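Local coordinates for YesW protein (Bacillus subtilis, PDB 2ZUX) that cleaves the rhamnogalacturonan backbone of plant cell-wall pectin by endo-type elimination, an activity that requires calcium or manganese, at residues Ile283-Ala296 with Trp308-Gly322. Sequence-based numbering, arbitrary orientation.
Sequences IMTRGYYAKTMLVA and WTLDSSKSGNEAFAG
Met293 and Asp311 face each other as a non-hydrogen-bonded antiparallel pair, their side chains lying alongside and pointing the same way. Strands 293-296 and 308-311 run antiparallel (175° between their directions); they belong to the hairpin of the two last strands, the second outermost, in a four-stranded antiparallel sheet, as in the blades of a beta-propeller. Met293 can be followed outward: CB lies near the carbonyl O of Leu310, CG 3.7 Å from Asp311 OD1, and SD beside the same carboxylate. A bend at the last torsion (chi3 68°) then brings CE to 3.6 Å from Asp311 OD2 and, on the same face, to 3.8 Å from Thr309 CG2. Asp311 OD1 accepts from Ser313 N, an Asx turn, and from Ser313 OG as well, both from one face of the carboxylate. OD2 makes a salt bridge with Lys314 NZ, and a water joins it to Lys291 NZ, which remains 4.4 Å from Asp311 OD1. With a leucine in place of Asp311, Ser313 N and OG would probably lose their shared acceptor and both lysines their counter-charge. Beyond the strands, Ser312 N donates almost straight to Thr292 O, while its OG receives Thr292 N at 2.9 Å. On the face carrying Leu294 and Leu310, Ala296 CB sits over the six-membered ring of Trp308, 3.7 Å from the centroid and 18° off its normal, a CH-pi contact; Trp308 NE1 is hydrogen-bonded to His350 O. The chemistry thus sets a mixed face, where Met293 lies along a carboxylate probably neutralised in part by two lysines, against an apolar face turned toward strands 340-343 and 346-348.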
loop_
_atom_site.group_PDB
_atom_site.type_symbol
_atom_site.label_atom_id
_atom_site.label_comp_id
_atom_site.label_asym_id
_atom_site.label_seq_id
_atom_site.Cartn_x
_atom_site.Cartn_y
_atom_site.Cartn_z
ATOM N N ILE A 283 6.504 2.706 -12.230
ATOM C CA ILE A 283 5.423 3.054 -13.151
ATOM C C ILE A 283 4.836 4.404 -12.746
ATOM O O ILE A 283 4.482 4.594 -11.585
ATOM C CB ILE A 283 4.286 2.006 -13.103
ATOM C CG1 ILE A 283 4.853 0.580 -13.219
ATOM C CG2 ILE A 283 3.210 2.321 -14.158
ATOM C CD1 ILE A 283 5.580 0.284 -14.526
ATOM N N MET A 284 4.751 5.340 -13.693
ATOM C CA MET A 284 4.040 6.605 -13.491
ATOM C C MET A 284 2.917 6.653 -14.514
ATOM O O MET A 284 3.151 6.412 -15.708
ATOM C CB MET A 284 4.964 7.808 -13.708
ATOM C CG MET A 284 6.027 7.984 -12.644
ATOM S SD MET A 284 5.326 8.634 -11.078
ATOM C CE MET A 284 6.270 7.630 -9.961
ATOM N N THR A 285 1.704 6.960 -14.057
ATOM C CA THR A 285 0.561 7.059 -14.958
ATOM C C THR A 285 -0.109 8.422 -14.880
ATOM O O THR A 285 0.031 9.162 -13.887
ATOM C CB THR A 285 -0.492 5.956 -14.704
ATOM O OG1 THR A 285 -1.305 6.306 -13.580
ATOM C CG2 THR A 285 0.173 4.631 -14.407
ATOM N N ARG A 286 -0.856 8.753 -15.922
ATOM C CA ARG A 286 -1.544 10.036 -15.986
ATOM C C ARG A 286 -2.813 9.839 -16.771
ATOM O O ARG A 286 -2.786 9.261 -17.862
ATOM C CB ARG A 286 -0.659 11.091 -16.656
ATOM C CG ARG A 286 -1.191 12.521 -16.581
ATOM C CD ARG A 286 -0.175 13.514 -17.089
ATOM N NE ARG A 286 -0.454 14.846 -16.565
ATOM C CZ ARG A 286 0.459 15.798 -16.397
ATOM N NH1 ARG A 286 1.723 15.594 -16.758
ATOM N NH2 ARG A 286 0.096 16.965 -15.869
ATOM N N GLY A 287 -3.917 10.319 -16.219
ATOM C CA GLY A 287 -5.221 10.185 -16.846
ATOM C C GLY A 287 -5.911 8.871 -16.539
ATOM O O GLY A 287 -5.267 7.841 -16.314
ATOM N N TYR A 288 -7.237 8.913 -16.548
ATOM C CA TYR A 288 -8.027 7.692 -16.618
ATOM C C TYR A 288 -9.444 7.869 -17.117
ATOM O O TYR A 288 -9.996 6.941 -17.692
ATOM C CB TYR A 288 -8.002 6.848 -15.339
ATOM C CG TYR A 288 -8.015 7.564 -14.016
ATOM C CD1 TYR A 288 -9.182 8.133 -13.505
ATOM C CD2 TYR A 288 -6.865 7.592 -13.227
ATOM C CE1 TYR A 288 -9.184 8.762 -12.261
ATOM C CE2 TYR A 288 -6.859 8.205 -11.983
ATOM C CZ TYR A 288 -8.022 8.786 -11.508
ATOM O OH TYR A 288 -8.009 9.396 -10.274
ATOM N N TYR A 289 -10.035 9.050 -16.942
ATOM C CA TYR A 289 -11.407 9.248 -17.417
ATOM C C TYR A 289 -11.520 9.217 -18.935
ATOM O O TYR A 289 -12.544 8.772 -19.470
ATOM C CB TYR A 289 -11.958 10.569 -16.909
ATOM C CG TYR A 289 -12.131 10.623 -15.416
ATOM C CD1 TYR A 289 -13.175 9.940 -14.800
ATOM C CD2 TYR A 289 -11.254 11.357 -14.613
ATOM C CE1 TYR A 289 -13.354 9.989 -13.426
ATOM C CE2 TYR A 289 -11.428 11.414 -13.240
ATOM C CZ TYR A 289 -12.479 10.732 -12.652
ATOM O OH TYR A 289 -12.637 10.803 -11.284
ATOM N N ALA A 290 -10.509 9.747 -19.617
ATOM C CA ALA A 290 -10.460 9.719 -21.069
ATOM C C ALA A 290 -9.026 9.340 -21.440
ATOM O O ALA A 290 -8.593 8.234 -21.104
ATOM C CB ALA A 290 -10.892 11.064 -21.640
ATOM N N LYS A 291 -8.279 10.230 -22.087
ATOM C CA LYS A 291 -6.888 9.926 -22.426
ATOM C C LYS A 291 -6.125 9.377 -21.222
ATOM O O LYS A 291 -6.219 9.924 -20.111
ATOM C CB LYS A 291 -6.172 11.160 -22.967
ATOM C CG LYS A 291 -4.723 10.891 -23.357
ATOM C CD LYS A 291 -4.031 12.119 -23.942
ATOM C CE LYS A 291 -2.565 11.827 -24.226
ATOM N NZ LYS A 291 -1.923 12.961 -24.946
ATOM N N THR A 292 -5.383 8.300 -21.457
ATOM C CA THR A 292 -4.676 7.571 -20.420
ATOM C C THR A 292 -3.278 7.242 -20.911
ATOM O O THR A 292 -3.105 6.764 -22.037
ATOM C CB THR A 292 -5.426 6.261 -20.102
ATOM O OG1 THR A 292 -6.732 6.568 -19.612
ATOM C CG2 THR A 292 -4.691 5.438 -19.064
ATOM N N MET A 293 -2.277 7.513 -20.074
ATOM C CA MET A 293 -0.897 7.159 -20.399
ATOM C C MET A 293 -0.223 6.490 -19.217
ATOM O O MET A 293 -0.490 6.828 -18.061
ATOM C CB MET A 293 -0.089 8.386 -20.822
ATOM C CG MET A 293 -0.591 9.075 -22.081
ATOM S SD MET A 293 0.436 10.469 -22.572
ATOM C CE MET A 293 1.941 9.635 -23.073
ATOM N N LEU A 294 0.650 5.533 -19.519
ATOM C CA LEU A 294 1.487 4.870 -18.520
ATOM C C LEU A 294 2.906 4.842 -19.037
ATOM O O LEU A 294 3.126 4.531 -20.206
ATOM C CB LEU A 294 1.028 3.433 -18.247
ATOM C CG LEU A 294 -0.359 3.204 -17.637
ATOM C CD1 LEU A 294 -1.442 3.154 -18.712
ATOM C CD2 LEU A 294 -0.372 1.909 -16.849
ATOM N N VAL A 295 3.863 5.178 -18.180
ATOM C CA VAL A 295 5.277 5.120 -18.541
ATOM C C VAL A 295 6.024 4.326 -17.484
ATOM O O VAL A 295 5.758 4.469 -16.287
ATOM C CB VAL A 295 5.888 6.534 -18.683
ATOM C CG1 VAL A 295 7.366 6.460 -19.032
ATOM C CG2 VAL A 295 5.159 7.342 -19.760
ATOM N N ALA A 296 6.944 3.479 -17.940
ATOM C CA ALA A 296 7.787 2.670 -17.080
ATOM C C ALA A 296 9.225 3.163 -17.116
ATOM O O ALA A 296 9.731 3.562 -18.176
ATOM C CB ALA A 296 7.723 1.224 -17.494
ATOM N N TRP A 308 9.212 2.080 -21.535
ATOM C CA TRP A 308 8.110 2.071 -22.492
ATOM C C TRP A 308 7.046 3.078 -22.129
ATOM O O TRP A 308 7.039 3.604 -21.014
ATOM C CB TRP A 308 7.498 0.668 -22.650
ATOM C CG TRP A 308 7.067 -0.100 -21.408
ATOM C CD1 TRP A 308 7.648 -1.235 -20.928
ATOM C CD2 TRP A 308 5.917 0.142 -20.559
ATOM N NE1 TRP A 308 6.962 -1.708 -19.840
ATOM C CE2 TRP A 308 5.898 -0.885 -19.589
ATOM C CE3 TRP A 308 4.909 1.120 -20.527
ATOM C CZ2 TRP A 308 4.924 -0.957 -18.585
ATOM C CZ3 TRP A 308 3.936 1.044 -19.518
ATOM C CH2 TRP A 308 3.955 0.013 -18.567
ATOM N N THR A 309 6.157 3.326 -23.087
ATOM C CA THR A 309 5.001 4.196 -22.938
ATOM C C THR A 309 3.779 3.494 -23.523
ATOM O O THR A 309 3.863 2.911 -24.603
ATOM C CB THR A 309 5.217 5.512 -23.715
ATOM O OG1 THR A 309 6.360 6.191 -23.193
ATOM C CG2 THR A 309 4.007 6.441 -23.605
ATOM N N LEU A 310 2.659 3.521 -22.801
ATOM C CA LEU A 310 1.354 3.204 -23.378
ATOM C C LEU A 310 0.557 4.498 -23.421
ATOM O O LEU A 310 0.421 5.180 -22.405
ATOM C CB LEU A 310 0.608 2.148 -22.562
ATOM C CG LEU A 310 -0.763 1.771 -23.147
ATOM C CD1 LEU A 310 -0.650 1.208 -24.563
ATOM C CD2 LEU A 310 -1.456 0.776 -22.259
ATOM N N ASP A 311 0.040 4.837 -24.596
ATOM C CA ASP A 311 -0.673 6.084 -24.803
ATOM C C ASP A 311 -1.979 5.775 -25.529
ATOM O O ASP A 311 -1.957 5.346 -26.684
ATOM C CB ASP A 311 0.218 7.029 -25.619
ATOM C CG ASP A 311 -0.406 8.395 -25.869
ATOM O OD1 ASP A 311 -1.615 8.599 -25.635
ATOM O OD2 ASP A 311 0.345 9.282 -26.325
ATOM N N SER A 312 -3.113 5.963 -24.857
ATOM C CA SER A 312 -4.406 5.629 -25.452
ATOM C C SER A 312 -4.737 6.469 -26.687
ATOM O O SER A 312 -5.589 6.078 -27.487
ATOM C CB SER A 312 -5.523 5.761 -24.418
ATOM O OG SER A 312 -5.728 7.113 -24.050
ATOM N N SER A 313 -4.067 7.614 -26.839
ATOM C CA SER A 313 -4.340 8.531 -27.950
ATOM C C SER A 313 -3.652 8.105 -29.245
ATOM O O SER A 313 -3.927 8.670 -30.303
ATOM C CB SER A 313 -3.962 9.969 -27.579
ATOM O OG SER A 313 -2.560 10.163 -27.592
ATOM N N LYS A 314 -2.766 7.117 -29.154
ATOM C CA LYS A 314 -2.128 6.508 -30.321
ATOM C C LYS A 314 -3.089 5.554 -31.014
ATOM O O LYS A 314 -3.816 4.804 -30.355
ATOM C CB LYS A 314 -0.879 5.736 -29.901
ATOM C CG LYS A 314 0.450 6.451 -30.100
ATOM C CD LYS A 314 0.558 7.761 -29.343
ATOM C CE LYS A 314 0.472 8.948 -30.286
ATOM N NZ LYS A 314 1.088 10.162 -29.686
ATOM N N SER A 315 -3.076 5.576 -32.345
ATOM C CA SER A 315 -3.911 4.679 -33.142
ATOM C C SER A 315 -3.720 3.220 -32.738
ATOM O O SER A 315 -2.594 2.725 -32.660
ATOM C CB SER A 315 -3.639 4.870 -34.635
ATOM O OG SER A 315 -4.146 6.115 -35.076
ATOM N N GLY A 316 -4.835 2.549 -32.458
ATOM C CA GLY A 316 -4.817 1.163 -32.016
ATOM C C GLY A 316 -5.023 1.005 -30.518
ATOM O O GLY A 316 -5.330 -0.087 -30.047
ATOM N N ASN A 317 -4.858 2.099 -29.770
ATOM C CA ASN A 317 -4.929 2.050 -28.305
ATOM C C ASN A 317 -6.191 2.678 -27.711
ATOM O O ASN A 317 -6.283 2.847 -26.492
ATOM C CB ASN A 317 -3.687 2.704 -27.683
ATOM C CG ASN A 317 -2.431 1.858 -27.830
ATOM O OD1 ASN A 317 -2.491 0.629 -27.939
ATOM N ND2 ASN A 317 -1.280 2.517 -27.807
ATOM N N GLU A 318 -7.162 3.000 -28.563
ATOM C CA GLU A 318 -8.385 3.698 -28.159
ATOM C C GLU A 318 -9.158 3.006 -27.029
ATOM O O GLU A 318 -9.798 3.675 -26.214
ATOM C CB GLU A 318 -9.314 3.900 -29.369
ATOM C CG GLU A 318 -8.766 4.792 -30.492
ATOM C CD GLU A 318 -7.818 4.070 -31.453
ATOM O OE1 GLU A 318 -7.646 2.839 -31.336
ATOM O OE2 GLU A 318 -7.252 4.746 -32.344
ATOM N N ALA A 319 -9.097 1.675 -26.981
ATOM C CA ALA A 319 -9.824 0.904 -25.970
ATOM C C ALA A 319 -9.273 1.111 -24.563
ATOM O O ALA A 319 -9.933 0.761 -23.580
ATOM C CB ALA A 319 -9.808 -0.574 -26.315
ATOM N N PHE A 320 -8.063 1.662 -24.477
ATOM C CA PHE A 320 -7.370 1.824 -23.195
ATOM C C PHE A 320 -7.569 3.214 -22.587
ATOM O O PHE A 320 -6.888 3.594 -21.634
ATOM C CB PHE A 320 -5.896 1.429 -23.350
ATOM C CG PHE A 320 -5.727 0.049 -23.904
ATOM C CD1 PHE A 320 -6.070 -1.063 -23.141
ATOM C CD2 PHE A 320 -5.294 -0.146 -25.212
ATOM C CE1 PHE A 320 -5.954 -2.347 -23.659
ATOM C CE2 PHE A 320 -5.172 -1.432 -25.739
ATOM C CZ PHE A 320 -5.513 -2.530 -24.962
ATOM N N ALA A 321 -8.529 3.950 -23.133
ATOM C CA ALA A 321 -8.976 5.214 -22.556
ATOM C C ALA A 321 -10.223 4.963 -21.717
ATOM O O ALA A 321 -11.008 4.074 -22.026
ATOM C CB ALA A 321 -9.302 6.201 -23.665
ATOM N N GLY A 322 -10.412 5.751 -20.658
ATOM C CA GLY A 322 -11.671 5.739 -19.912
ATOM C C GLY A 322 -11.890 4.565 -18.971
ATOM O O GLY A 322 -13.008 4.362 -18.492
HETATM O O HOH W 1 0.464 11.937 -26.009
HETATM O O HOH W 2 -8.034 4.210 -18.876
#